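Sugar isomerase (Sinorhizobium meliloti, PDB 3QC0) is probably a zinc-dependent sugar isomerase with a xylose isomerase-like TIM barrel fold that holds a zinc ion. Local coordinates at residues G6-L11 / K60-C65; L28-T33 / P259-I264. All coordinates share one frame; numbering follows the deposited sequence.

Interaction 1 (G6-L11 / K60-C65); sequences GLSINL and KLTGLC
The one flat group here is the Asn10 amide, and segment 60-65 lies over neither of its faces: Cys65 SG comes to the nitrogen end, 3.5 Å from Asn10 ND2 and somewhat out of the amide plane, a van der Waals touch. Extended from the strand with CG opposite the backbone N (chi1 -179°), the amide is held by other partners, Glu246 taking ND2 while Trp38 NE1 and the Ala12 amide both reach OD1. Ser8 makes the polar link of the pair. Its hydroxyl gives a hydrogen bond to Thr62, with OG and OG1 2.8 Å apart, and Thr62 CG2 leans alongside at 3.6 Å from Ser8 CB. Thr62 OG1 also pairs with Glu246 OE1, so the Glu246 carboxylate is shared between Asn10 and Thr62. Asn10 is a second-shell neighbour of the metal site, the nearest atoms of its side chain and that of the zinc ligand Glu248 about 3 Å apart. The contact bridges the barrel interior between strands 7-10 and 60-68, which are separated in the sheet by strand 34-36; strand 245-247 flanks 7-10 on its other side, and Leu7 and Ile9 face outward onto helix 260-274.

Interaction 2 (L28-T33 / P259-I264); sequences LKHGIT and PADEVI
His30 is the first residue of 28-33 to meet 259-264, and its imidazole has two partners there. Ile264 lies over one face, its CG2 making a CH-pi contact 4.0 Å from the centroid of the His30 ring. At the edge, His30 NE2 donates a hydrogen bond to Asp261 OD1, 3.0 Å long and bent to 143°. The oxygen lies close to the ring plane and is met nearly end-on, while the ring and carboxylate planes stand 59° apart. With CG set opposite the carbonyl carbon (chi1 -70°), the imidazole swings off the helix end toward 259-264. The acidic neighbour would probably favour a protonated imidazole, and Asp261, in the first turn of its helix, is likely to be stabilised by that helix's N-terminal end. An alanine here would remove both the face that Ile264 packs on and the N-H, and would probably leave Asp261 without its mate and a gap between the helices. Gly31 follows with positive phi as the C-prime residue of a Schellman motif: Gly31 N bonds to Leu28 O at 3.0 Å, and Ile32 N returns to Cys27 O. This turn closes helix 20-29 and sends the chain back to the barrel wall. Ile32 then drives CD1 against Ile264 CG2 at 3.5 Å, a tight carbon pair, so that the same methyl touches both Ile32 and the imidazole. The contact joins the C-terminal end of helix 20-29 to the N-terminal end of helix 260-274, the first and last helices of the outer layer; beneath them Ile32 and Ile264 both rest on Ile9 of strand 7-10.

From the N terminus the chain lays down 6-11, runs through helix 20-29 to 28-33, and reaches 60-65, where interaction 1, inside the barrel, closes a loop of 48 residues. Interaction 2 waits for 259-264, after the rest of the barrel has been built, and closes a loop of 225. The segments alternate, so the two contacts cross rather than nest. Strand 7-10 lies between them: its inward side chains serve interaction 1, while Ile9 packs outward on Ile32 and Ile264. A probable hydrogen bond from Lys60 N to Thr33 O, 2.9 Å, joins them again, backbone to backbone where strands 34-36 and 60-68 begin.

Interaction 1 (G6-L11 / K60-C65)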
loop_
_atom_site.group_PDB
_atom_site.type_symbol
_atom_site.label_atom_id
_atom_site.label_comp_id
_atom_site.label_asym_id
_atom_site.label_seq_id
_atom_site.Cartn_x
_atom_site.Cartn_y
_atom_site.Cartn_z
ATOM N N GLY A 6 -2.314 -29.097 7.870
ATOM C CA GLY A 6 -1.848 -27.870 7.169
ATOM C C GLY A 6 -2.431 -26.526 7.569
ATOM O O GLY A 6 -2.213 -25.552 6.850
ATOM N N LEU A 7 -3.210 -26.477 8.645
ATOM C CA LEU A 7 -3.842 -25.261 9.146
ATOM C C LEU A 7 -3.241 -24.858 10.502
ATOM O O LEU A 7 -3.134 -25.671 11.426
ATOM C CB LEU A 7 -5.355 -25.442 9.287
ATOM C CG LEU A 7 -6.179 -24.236 9.746
ATOM C CD1 LEU A 7 -5.954 -23.030 8.783
ATOM C CD2 LEU A 7 -7.661 -24.586 9.859
ATOM N N SER A 8 -2.879 -23.587 10.634
ATOM C CA SER A 8 -2.452 -22.973 11.879
ATOM C C SER A 8 -3.354 -21.784 12.158
ATOM O O SER A 8 -3.834 -21.132 11.209
ATOM C CB SER A 8 -0.981 -22.542 11.742
ATOM O OG SER A 8 -0.514 -21.932 12.919
ATOM N N ILE A 9 -3.578 -21.460 13.422
ATOM C CA ILE A 9 -4.338 -20.267 13.799
ATOM C C ILE A 9 -3.404 -19.293 14.512
ATOM O O ILE A 9 -2.826 -19.592 15.553
ATOM C CB ILE A 9 -5.549 -20.593 14.707
ATOM C CG1 ILE A 9 -6.492 -21.596 14.021
ATOM C CG2 ILE A 9 -6.276 -19.307 15.143
ATOM C CD1 ILE A 9 -7.252 -21.118 12.802
ATOM N N ASN A 10 -3.218 -18.114 13.916
ATOM C CA ASN A 10 -2.567 -17.022 14.606
ATOM C C ASN A 10 -3.583 -16.544 15.636
ATOM O O ASN A 10 -4.732 -16.266 15.297
ATOM C CB ASN A 10 -2.160 -15.927 13.614
ATOM C CG ASN A 10 -1.461 -14.803 14.257
ATOM O OD1 ASN A 10 -2.030 -14.117 15.136
ATOM N ND2 ASN A 10 -0.253 -14.482 13.736
ATOM N N LEU A 11 -3.185 -16.486 16.906
ATOM C CA LEU A 11 -4.146 -16.257 17.970
ATOM C C LEU A 11 -4.698 -14.850 17.998
ATOM O O LEU A 11 -5.643 -14.563 18.696
ATOM C CB LEU A 11 -3.513 -16.617 19.314
ATOM C CG LEU A 11 -3.046 -18.074 19.426
ATOM C CD1 LEU A 11 -2.655 -18.428 20.902
ATOM C CD2 LEU A 11 -4.053 -19.084 18.885
ATOM N N LYS A 60 2.723 -27.319 17.171
ATOM C CA LYS A 60 3.658 -26.580 16.317
ATOM C C LYS A 60 3.338 -25.099 16.473
ATOM O O LYS A 60 2.171 -24.722 16.588
ATOM C CB LYS A 60 3.509 -27.011 14.853
ATOM C CG LYS A 60 4.091 -26.007 13.857
ATOM C CD LYS A 60 3.965 -26.483 12.407
ATOM C CE LYS A 60 4.948 -27.604 12.066
ATOM N NZ LYS A 60 6.363 -27.297 12.388
ATOM N N LEU A 61 4.369 -24.267 16.521
ATOM C CA LEU A 61 4.202 -22.820 16.395
ATOM C C LEU A 61 4.701 -22.411 15.015
ATOM O O LEU A 61 5.883 -22.566 14.702
ATOM C CB LEU A 61 4.961 -22.055 17.464
ATOM C CG LEU A 61 4.139 -21.696 18.706
ATOM C CD1 LEU A 61 3.732 -22.931 19.504
ATOM C CD2 LEU A 61 4.884 -20.668 19.565
ATOM N N THR A 62 3.793 -21.939 14.170
ATOM C CA THR A 62 4.217 -21.490 12.832
ATOM C C THR A 62 4.980 -20.162 12.915
ATOM O O THR A 62 5.687 -19.784 11.970
ATOM C CB THR A 62 3.006 -21.388 11.863
ATOM O OG1 THR A 62 1.937 -20.685 12.503
ATOM C CG2 THR A 62 2.557 -22.798 11.434
ATOM N N GLY A 63 4.805 -19.452 14.027
ATOM C CA GLY A 63 5.530 -18.235 14.314
ATOM C C GLY A 63 5.303 -17.793 15.745
ATOM O O GLY A 63 4.365 -18.286 16.403
ATOM N N LEU A 64 6.149 -16.881 16.213
ATOM C CA LEU A 64 5.857 -16.060 17.393
ATOM C C LEU A 64 5.781 -14.613 16.891
ATOM O O LEU A 64 6.691 -14.136 16.194
ATOM C CB LEU A 64 6.944 -16.184 18.457
ATOM C CG LEU A 64 6.792 -15.318 19.704
ATOM C CD1 LEU A 64 5.507 -15.672 20.515
ATOM C CD2 LEU A 64 8.050 -15.413 20.598
ATOM N N CYS A 65 4.698 -13.929 17.250
ATOM C CA CYS A 65 4.504 -12.534 16.873
ATOM C C CYS A 65 4.726 -11.608 18.061
ATOM O O CYS A 65 3.995 -11.724 19.069
ATOM C CB CYS A 65 3.101 -12.307 16.357
ATOM S SG CYS A 65 2.758 -13.064 14.784
#

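Interaction 2 (L28-T33 / P259-I264)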
loop_
_atom_site.group_PDB
_atom_site.type_symbol
_atom_site.label_atom_id
_atom_site.label_comp_id
_atom_site.label_asym_id
_atom_site.label_seq_id
_atom_site.Cartn_x
_atom_site.Cartn_y
_atom_site.Cartn_z
ATOM N N LEU A 28 -7.576 -27.118 19.519
ATOM C CA LEU A 28 -7.473 -28.581 19.624
ATOM C C LEU A 28 -8.841 -29.289 19.486
ATOM O O LEU A 28 -8.917 -30.361 18.862
ATOM C CB LEU A 28 -6.822 -28.982 20.952
ATOM C CG LEU A 28 -5.326 -28.692 21.091
ATOM C CD1 LEU A 28 -4.879 -28.948 22.555
ATOM C CD2 LEU A 28 -4.493 -29.517 20.102
ATOM N N LYS A 29 -9.892 -28.655 20.019
ATOM C CA LYS A 29 -11.293 -29.137 19.849
ATOM C C LYS A 29 -11.663 -29.246 18.356
ATOM O O LYS A 29 -12.527 -30.040 17.984
ATOM C CB LYS A 29 -12.317 -28.192 20.537
ATOM C CG LYS A 29 -12.402 -28.208 22.110
ATOM C CD LYS A 29 -13.368 -27.082 22.640
ATOM C CE LYS A 29 -13.720 -27.244 24.123
ATOM N NZ LYS A 29 -14.549 -26.163 24.779
ATOM N N HIS A 30 -11.031 -28.423 17.506
ATOM C CA HIS A 30 -11.281 -28.492 16.063
ATOM C C HIS A 30 -10.214 -29.227 15.268
ATOM O O HIS A 30 -10.171 -29.114 14.038
ATOM C CB HIS A 30 -11.436 -27.085 15.487
ATOM C CG HIS A 30 -12.687 -26.393 15.904
ATOM N ND1 HIS A 30 -13.842 -26.452 15.156
ATOM C CD2 HIS A 30 -12.962 -25.593 16.963
ATOM C CE1 HIS A 30 -14.776 -25.724 15.739
ATOM N NE2 HIS A 30 -14.270 -25.192 16.838
ATOM N N GLY A 31 -9.325 -29.946 15.941
ATOM C CA GLY A 31 -8.312 -30.714 15.212
ATOM C C GLY A 31 -7.119 -29.886 14.738
ATOM O O GLY A 31 -6.369 -30.319 13.842
ATOM N N ILE A 32 -6.959 -28.696 15.322
ATOM C CA ILE A 32 -5.872 -27.794 14.885
ATOM C C ILE A 32 -4.719 -27.961 15.869
ATOM O O ILE A 32 -4.908 -27.793 17.086
ATOM C CB ILE A 32 -6.348 -26.325 14.743
ATOM C CG1 ILE A 32 -7.345 -26.198 13.584
ATOM C CG2 ILE A 32 -5.161 -25.373 14.515
ATOM C CD1 ILE A 32 -8.243 -24.982 13.704
ATOM N N THR A 33 -3.544 -28.332 15.354
ATOM C CA THR A 33 -2.360 -28.514 16.211
ATOM C C THR A 33 -1.205 -27.544 15.951
ATOM O O THR A 33 -0.046 -27.814 16.325
ATOM C CB THR A 33 -1.812 -29.957 16.104
ATOM O OG1 THR A 33 -1.486 -30.246 14.740
ATOM C CG2 THR A 33 -2.839 -30.988 16.641
ATOM N N PRO A 259 -18.524 -15.819 18.720
ATOM C CA PRO A 259 -17.946 -16.837 19.610
ATOM C C PRO A 259 -16.722 -17.507 18.970
ATOM O O PRO A 259 -16.747 -17.859 17.779
ATOM C CB PRO A 259 -19.112 -17.844 19.829
ATOM C CG PRO A 259 -20.337 -17.089 19.424
ATOM C CD PRO A 259 -19.891 -16.171 18.304
ATOM N N ALA A 260 -15.667 -17.653 19.761
ATOM C CA ALA A 260 -14.397 -18.189 19.259
ATOM C C ALA A 260 -14.609 -19.524 18.574
ATOM O O ALA A 260 -14.015 -19.826 17.573
ATOM C CB ALA A 260 -13.362 -18.313 20.375
ATOM N N ASP A 261 -15.498 -20.344 19.122
ATOM C CA ASP A 261 -15.888 -21.569 18.490
ATOM C C ASP A 261 -16.329 -21.432 17.020
ATOM O O ASP A 261 -15.862 -22.146 16.097
ATOM C CB ASP A 261 -17.099 -22.113 19.319
ATOM C CG ASP A 261 -17.479 -23.458 18.953
ATOM O OD1 ASP A 261 -16.745 -24.116 18.242
ATOM O OD2 ASP A 261 -18.485 -23.923 19.489
ATOM N N GLU A 262 -17.247 -20.509 16.809
ATOM C CA GLU A 262 -17.745 -20.261 15.465
ATOM C C GLU A 262 -16.623 -19.723 14.570
ATOM O O GLU A 262 -16.525 -20.097 13.391
ATOM C CB GLU A 262 -18.891 -19.274 15.489
ATOM C CG GLU A 262 -19.626 -19.249 14.149
ATOM C CD GLU A 262 -20.459 -18.018 13.949
ATOM O OE1 GLU A 262 -20.491 -17.138 14.852
ATOM O OE2 GLU A 262 -21.078 -17.924 12.861
ATOM N N VAL A 263 -15.776 -18.862 15.127
ATOM C CA VAL A 263 -14.688 -18.283 14.293
ATOM C C VAL A 263 -13.787 -19.402 13.790
ATOM O O VAL A 263 -13.513 -19.497 12.603
ATOM C CB VAL A 263 -13.862 -17.273 15.060
ATOM C CG1 VAL A 263 -12.721 -16.720 14.173
ATOM C CG2 VAL A 263 -14.730 -16.131 15.569
ATOM N N ILE A 264 -13.363 -20.295 14.693
ATOM C CA ILE A 264 -12.424 -21.348 14.312
ATOM C C ILE A 264 -13.075 -22.393 13.393
ATOM O O ILE A 264 -12.451 -22.873 12.425
ATOM C CB ILE A 264 -11.786 -22.036 15.537
ATOM C CG1 ILE A 264 -11.025 -21.027 16.385
ATOM C CG2 ILE A 264 -10.885 -23.167 15.085
ATOM C CD1 ILE A 264 -9.916 -20.246 15.637
#